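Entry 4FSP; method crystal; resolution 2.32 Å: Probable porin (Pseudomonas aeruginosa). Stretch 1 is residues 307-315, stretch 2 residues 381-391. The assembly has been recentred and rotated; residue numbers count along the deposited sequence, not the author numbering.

Stretch 1 (307-315) GQYNDFAEA
Stretch 2 381-391: WRNATYRSAFS

Residues 381-388 form a strand in extended conformation (phi near -125°, psi near 130°), whose alternation turns Arg382, Ala384 and Tyr386 toward the irregular loop 307-315. The loop runs in nearly the same direction, 21° off, with Gln308 CA 6.5 Å from Ala384 CA and Tyr309 CA 7.3 Å from Tyr386 CA; together they bury 476 Å².

At Arg382 (chi1 m, chi2 t, chi3 p), the guanidinium lays one face over Gln308 CG, while two waters tie its NH2 and NH1 to the carbonyl oxygens of Gly307 and Gln308. Gln308, fully extended (chi1 t, chi2 t), is long enough to reach the strand backbone, where its NE2 donates to Arg382 O at 3.2 Å. The small Ala384 leaves room for that amide: its CB lies 3.7 Å from Gln308 OE1.

Tyr386 (chi1 170°, chi2 72°) supplies a broad apolar surface. Tyr309 (chi1 t, chi2 69°) packs against it obliquely, centroids 4.9 Å apart and planes at 55°, with Tyr309 CE2 3.3 Å from Tyr386 CD2. Asn310 (chi1 t) adds its CB, 3.5 Å from Tyr386 CE1.

At the end of the strand, Ser388 OG accepts from Phe390 N and Ser391 N (both 3.2 Å), tying the following turn back to it. Phe390 (chi1 p) meets the aliphatic part of Glu314 (chi1 m, chi2 m), CE1 to Glu314 CG 3.5 Å.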

ATOM      1  N   GLY A 307      -0.339  -1.996 -11.294  1.00 26.82           N
ATOM      2  CA  GLY A 307      -0.862  -3.345 -11.438  1.00 24.56           C
ATOM      3  C   GLY A 307      -0.134  -4.354 -10.565  1.00 33.30           C
ATOM      4  O   GLY A 307       0.554  -3.990  -9.590  1.00 36.75           O
ATOM      5  N   GLN A 308      -0.291  -5.626 -10.913  1.00 30.34           N
ATOM      6  CA  GLN A 308       0.378  -6.711 -10.200  1.00 31.85           C
ATOM      7  C   GLN A 308       1.879  -6.631 -10.451  1.00 30.82           C
ATOM      8  O   GLN A 308       2.672  -7.010  -9.595  1.00 34.55           O
ATOM      9  CB  GLN A 308      -0.185  -8.078 -10.633  1.00 25.16           C
ATOM     10  CG  GLN A 308       0.451  -9.302  -9.945  1.00 27.17           C
ATOM     11  CD  GLN A 308      -0.124 -10.634 -10.436  1.00 33.34           C
ATOM     12  OE1 GLN A 308      -1.317 -10.733 -10.760  1.00 35.04           O
ATOM     13  NE2 GLN A 308       0.726 -11.668 -10.490  1.00 32.47           N
ATOM     14  N   TYR A 309       2.274  -6.113 -11.613  1.00 30.27           N
ATOM     15  CA  TYR A 309       3.697  -6.037 -11.943  1.00 29.49           C
ATOM     16  C   TYR A 309       4.195  -4.607 -12.189  1.00 39.56           C
ATOM     17  O   TYR A 309       5.191  -4.182 -11.604  1.00 42.15           O
ATOM     18  CB  TYR A 309       4.020  -6.904 -13.161  1.00 29.37           C
ATOM     19  CG  TYR A 309       5.486  -6.889 -13.513  1.00 36.55           C
ATOM     20  CD1 TYR A 309       6.424  -7.487 -12.681  1.00 41.71           C
ATOM     21  CD2 TYR A 309       5.938  -6.275 -14.672  1.00 36.11           C
ATOM     22  CE1 TYR A 309       7.776  -7.474 -12.995  1.00 46.03           C
ATOM     23  CE2 TYR A 309       7.286  -6.257 -14.996  1.00 37.41           C
ATOM     24  CZ  TYR A 309       8.201  -6.858 -14.154  1.00 46.06           C
ATOM     25  OH  TYR A 309       9.541  -6.843 -14.479  1.00 44.63           O
ATOM     26  N   ASN A 310       3.524  -3.874 -13.069  1.00 31.25           N
ATOM     27  CA  ASN A 310       4.058  -2.586 -13.517  1.00 32.73           C
ATOM     28  C   ASN A 310       3.346  -1.426 -12.849  1.00 28.38           C
ATOM     29  O   ASN A 310       2.187  -1.554 -12.429  1.00 29.31           O
ATOM     30  CB  ASN A 310       3.963  -2.444 -15.042  1.00 33.47           C
ATOM     31  CG  ASN A 310       4.718  -1.226 -15.571  1.00 38.97           C
ATOM     32  OD1 ASN A 310       5.896  -1.018 -15.247  1.00 35.65           O
ATOM     33  ND2 ASN A 310       4.040  -0.418 -16.392  1.00 28.47           N
ATOM     34  N   ASP A 311       4.033  -0.293 -12.764  1.00 28.51           N
ATOM     35  CA  ASP A 311       3.479   0.883 -12.090  1.00 29.43           C
ATOM     36  C   ASP A 311       3.251   2.040 -13.062  1.00 24.33           C
ATOM     37  O   ASP A 311       2.819   3.120 -12.667  1.00 25.09           O
ATOM     38  CB  ASP A 311       4.398   1.315 -10.945  1.00 24.85           C
ATOM     39  CG  ASP A 311       5.815   1.617 -11.412  1.00 29.89           C
ATOM     40  OD1 ASP A 311       6.075   1.558 -12.635  1.00 30.44           O
ATOM     41  OD2 ASP A 311       6.679   1.924 -10.555  1.00 25.30           O
ATOM     42  N   PHE A 312       3.547   1.797 -14.336  1.00 24.71           N
ATOM     43  CA  PHE A 312       3.317   2.778 -15.384  1.00 26.05           C
ATOM     44  C   PHE A 312       3.779   4.153 -14.953  1.00 31.58           C
ATOM     45  O   PHE A 312       3.010   5.115 -15.002  1.00 32.48           O
ATOM     46  CB  PHE A 312       1.831   2.771 -15.760  1.00 27.81           C
ATOM     47  CG  PHE A 312       1.390   1.451 -16.327  1.00 31.64           C
ATOM     48  CD1 PHE A 312       1.030   0.404 -15.482  1.00 25.10           C
ATOM     49  CD2 PHE A 312       1.395   1.234 -17.702  1.00 31.17           C
ATOM     50  CE1 PHE A 312       0.656  -0.830 -15.995  1.00 31.64           C
ATOM     51  CE2 PHE A 312       1.021  -0.004 -18.225  1.00 39.80           C
ATOM     52  CZ  PHE A 312       0.668  -1.040 -17.372  1.00 37.04           C
ATOM     53  N   ALA A 313       5.035   4.223 -14.521  1.00 32.96           N
ATOM     54  CA  ALA A 313       5.572   5.431 -13.910  1.00 34.81           C
ATOM     55  C   ALA A 313       6.944   5.815 -14.455  1.00 31.28           C
ATOM     56  O   ALA A 313       7.757   6.391 -13.734  1.00 35.75           O
ATOM     57  CB  ALA A 313       5.616   5.293 -12.381  1.00 29.51           C
ATOM     58  N   GLU A 314       7.190   5.496 -15.722  1.00 26.46           N
ATOM     59  CA  GLU A 314       8.346   6.025 -16.432  1.00 36.91           C
ATOM     60  C   GLU A 314       8.162   7.514 -16.664  1.00 35.79           C
ATOM     61  O   GLU A 314       7.030   8.002 -16.726  1.00 28.10           O
ATOM     62  CB  GLU A 314       8.512   5.336 -17.788  1.00 35.02           C
ATOM     63  CG  GLU A 314       8.864   3.872 -17.680  1.00 40.83           C
ATOM     64  CD  GLU A 314      10.180   3.647 -16.968  1.00 41.47           C
ATOM     65  OE1 GLU A 314      11.186   4.279 -17.363  1.00 42.30           O
ATOM     66  OE2 GLU A 314      10.211   2.849 -16.002  1.00 44.55           O
ATOM     67  N   ALA A 315       9.275   8.233 -16.780  1.00 29.57           N
ATOM     68  CA  ALA A 315       9.235   9.640 -17.147  1.00 28.10           C
ATOM     69  C   ALA A 315       8.363   9.815 -18.395  1.00 36.01           C
ATOM     70  O   ALA A 315       8.461   9.026 -19.342  1.00 32.19           O
ATOM     71  CB  ALA A 315      10.653  10.153 -17.413  1.00 25.28           C
ATOM     72  N   TRP A 381      -5.872 -16.177  -6.348  1.00 35.25           N
ATOM     73  CA  TRP A 381      -5.053 -16.405  -7.526  1.00 33.10           C
ATOM     74  C   TRP A 381      -4.928 -15.095  -8.279  1.00 36.26           C
ATOM     75  O   TRP A 381      -5.935 -14.542  -8.735  1.00 36.17           O
ATOM     76  CB  TRP A 381      -5.707 -17.452  -8.436  1.00 38.47           C
ATOM     77  CG  TRP A 381      -4.947 -17.717  -9.705  1.00 46.77           C
ATOM     78  CD1 TRP A 381      -3.618 -17.502  -9.922  1.00 47.22           C
ATOM     79  CD2 TRP A 381      -5.474 -18.248 -10.936  1.00 44.00           C
ATOM     80  NE1 TRP A 381      -3.285 -17.862 -11.208  1.00 45.56           N
ATOM     81  CE2 TRP A 381      -4.405 -18.327 -11.848  1.00 48.42           C
ATOM     82  CE3 TRP A 381      -6.747 -18.658 -11.351  1.00 47.14           C
ATOM     83  CZ2 TRP A 381      -4.569 -18.798 -13.156  1.00 54.44           C
ATOM     84  CZ3 TRP A 381      -6.909 -19.129 -12.647  1.00 53.87           C
ATOM     85  CH2 TRP A 381      -5.826 -19.194 -13.534  1.00 57.44           C
ATOM     86  N   ARG A 382      -3.699 -14.596  -8.405  1.00 38.83           N
ATOM     87  CA  ARG A 382      -3.444 -13.369  -9.166  1.00 35.26           C
ATOM     88  C   ARG A 382      -2.545 -13.662 -10.362  1.00 42.22           C
ATOM     89  O   ARG A 382      -1.391 -14.094 -10.214  1.00 42.26           O
ATOM     90  CB  ARG A 382      -2.835 -12.283  -8.267  1.00 27.94           C
ATOM     91  CG  ARG A 382      -3.629 -12.058  -6.985  1.00 37.38           C
ATOM     92  CD  ARG A 382      -2.939 -11.061  -6.061  1.00 40.22           C
ATOM     93  NE  ARG A 382      -2.806  -9.753  -6.697  1.00 34.92           N
ATOM     94  CZ  ARG A 382      -1.720  -8.990  -6.620  1.00 34.35           C
ATOM     95  NH1 ARG A 382      -0.664  -9.404  -5.914  1.00 29.39           N
ATOM     96  NH2 ARG A 382      -1.694  -7.815  -7.242  1.00 27.74           N
ATOM     97  N   ASN A 383      -3.091 -13.440 -11.551  1.00 39.68           N
ATOM     98  CA  ASN A 383      -2.370 -13.711 -12.780  1.00 34.11           C
ATOM     99  C   ASN A 383      -2.123 -12.433 -13.566  1.00 38.10           C
ATOM    100  O   ASN A 383      -2.979 -11.558 -13.609  1.00 36.88           O
ATOM    101  CB  ASN A 383      -3.152 -14.708 -13.626  1.00 35.53           C
ATOM    102  CG  ASN A 383      -2.626 -14.809 -15.033  1.00 41.96           C
ATOM    103  OD1 ASN A 383      -3.045 -14.060 -15.918  1.00 41.28           O
ATOM    104  ND2 ASN A 383      -1.708 -15.742 -15.255  1.00 49.77           N
ATOM    105  N   ALA A 384      -0.955 -12.318 -14.191  1.00 39.27           N
ATOM    106  CA  ALA A 384      -0.642 -11.105 -14.936  1.00 31.71           C
ATOM    107  C   ALA A 384       0.140 -11.356 -16.206  1.00 38.82           C
ATOM    108  O   ALA A 384       0.989 -12.248 -16.271  1.00 37.31           O
ATOM    109  CB  ALA A 384       0.102 -10.114 -14.066  1.00 28.58           C
ATOM    110  N   THR A 385      -0.154 -10.532 -17.207  1.00 35.52           N
ATOM    111  CA  THR A 385       0.589 -10.503 -18.448  1.00 35.07           C
ATOM    112  C   THR A 385       1.090  -9.086 -18.659  1.00 34.17           C
ATOM    113  O   THR A 385       0.291  -8.138 -18.683  1.00 33.28           O
ATOM    114  CB  THR A 385      -0.319 -10.860 -19.640  1.00 34.79           C
ATOM    115  OG1 THR A 385      -0.804 -12.200 -19.486  1.00 43.84           O
ATOM    116  CG2 THR A 385       0.465 -10.748 -20.925  1.00 34.81           C
ATOM    117  N   TYR A 386       2.404  -8.942 -18.812  1.00 38.37           N
ATOM    118  CA  TYR A 386       3.026  -7.630 -18.999  1.00 33.91           C
ATOM    119  C   TYR A 386       3.910  -7.601 -20.235  1.00 37.15           C
ATOM    120  O   TYR A 386       4.828  -8.407 -20.379  1.00 41.10           O
ATOM    121  CB  TYR A 386       3.856  -7.243 -17.773  1.00 33.57           C
ATOM    122  CG  TYR A 386       4.721  -6.010 -17.965  1.00 37.86           C
ATOM    123  CD1 TYR A 386       4.158  -4.750 -18.038  1.00 34.07           C
ATOM    124  CD2 TYR A 386       6.103  -6.112 -18.061  1.00 47.41           C
ATOM    125  CE1 TYR A 386       4.938  -3.625 -18.204  1.00 43.67           C
ATOM    126  CE2 TYR A 386       6.900  -4.982 -18.223  1.00 41.86           C
ATOM    127  CZ  TYR A 386       6.306  -3.742 -18.290  1.00 43.65           C
ATOM    128  OH  TYR A 386       7.065  -2.603 -18.456  1.00 39.57           O
ATOM    129  N   ARG A 387       3.628  -6.646 -21.111  1.00 35.76           N
ATOM    130  CA  ARG A 387       4.379  -6.467 -22.334  1.00 42.15           C
ATOM    131  C   ARG A 387       4.892  -5.034 -22.379  1.00 45.16           C
ATOM    132  O   ARG A 387       4.138  -4.091 -22.121  1.00 46.47           O
ATOM    133  CB  ARG A 387       3.479  -6.728 -23.548  1.00 45.46           C
ATOM    134  CG  ARG A 387       2.872  -8.116 -23.583  1.00 44.62           C
ATOM    135  CD  ARG A 387       3.945  -9.181 -23.728  1.00 42.08           C
ATOM    136  NE  ARG A 387       3.386 -10.529 -23.698  1.00 47.48           N
ATOM    137  CZ  ARG A 387       3.417 -11.333 -22.639  1.00 54.13           C
ATOM    138  NH1 ARG A 387       3.988 -10.929 -21.508  1.00 50.83           N
ATOM    139  NH2 ARG A 387       2.874 -12.544 -22.713  1.00 50.70           N
ATOM    140  N   SER A 388       6.170  -4.869 -22.708  1.00 44.35           N
ATOM    141  CA  SER A 388       6.749  -3.536 -22.821  1.00 43.26           C
ATOM    142  C   SER A 388       7.709  -3.404 -24.002  1.00 50.74           C
ATOM    143  O   SER A 388       8.380  -4.372 -24.378  1.00 54.71           O
ATOM    144  CB  SER A 388       7.460  -3.148 -21.515  1.00 32.86           C
ATOM    145  OG  SER A 388       8.036  -1.855 -21.629  1.00 46.35           O
ATOM    146  N   ALA A 389       7.769  -2.207 -24.585  1.00 49.35           N
ATOM    147  CA  ALA A 389       8.734  -1.933 -25.650  1.00 49.09           C
ATOM    148  C   ALA A 389      10.132  -1.663 -25.095  1.00 44.82           C
ATOM    149  O   ALA A 389      11.117  -1.830 -25.800  1.00 51.01           O
ATOM    150  CB  ALA A 389       8.276  -0.762 -26.493  1.00 47.93           C
ATOM    151  N   PHE A 390      10.211  -1.243 -23.836  1.00 43.11           N
ATOM    152  CA  PHE A 390      11.495  -0.826 -23.277  1.00 52.93           C
ATOM    153  C   PHE A 390      11.999  -1.633 -22.084  1.00 61.33           C
ATOM    154  O   PHE A 390      13.146  -1.464 -21.665  1.00 71.83           O
ATOM    155  CB  PHE A 390      11.453   0.652 -22.900  1.00 51.30           C
ATOM    156  CG  PHE A 390      10.288   1.024 -22.027  1.00 48.27           C
ATOM    157  CD1 PHE A 390      10.324   0.792 -20.658  1.00 42.64           C
ATOM    158  CD2 PHE A 390       9.159   1.623 -22.576  1.00 45.74           C
ATOM    159  CE1 PHE A 390       9.246   1.146 -19.846  1.00 39.84           C
ATOM    160  CE2 PHE A 390       8.078   1.977 -21.775  1.00 39.07           C
ATOM    161  CZ  PHE A 390       8.123   1.742 -20.404  1.00 38.89           C
ATOM    162  N   SER A 391      11.155  -2.489 -21.521  1.00 54.38           N
ATOM    163  CA  SER A 391      11.629  -3.392 -20.474  1.00 52.78           C
ATOM    164  C   SER A 391      11.194  -4.825 -20.742  1.00 53.19           C
ATOM    165  O   SER A 391      10.456  -5.108 -21.702  1.00 56.78           O
ATOM    166  CB  SER A 391      11.188  -2.938 -19.082  1.00 55.32           C
ATOM    167  OG  SER A 391       9.789  -3.052 -18.932  1.00 65.33           O
TER
HETATM  168  O   HOH W   1       0.121  -5.061  -7.344  1.00 42.04           O
HETATM  169  O   HOH W   2       1.995  -7.989  -6.716  1.00 54.81           O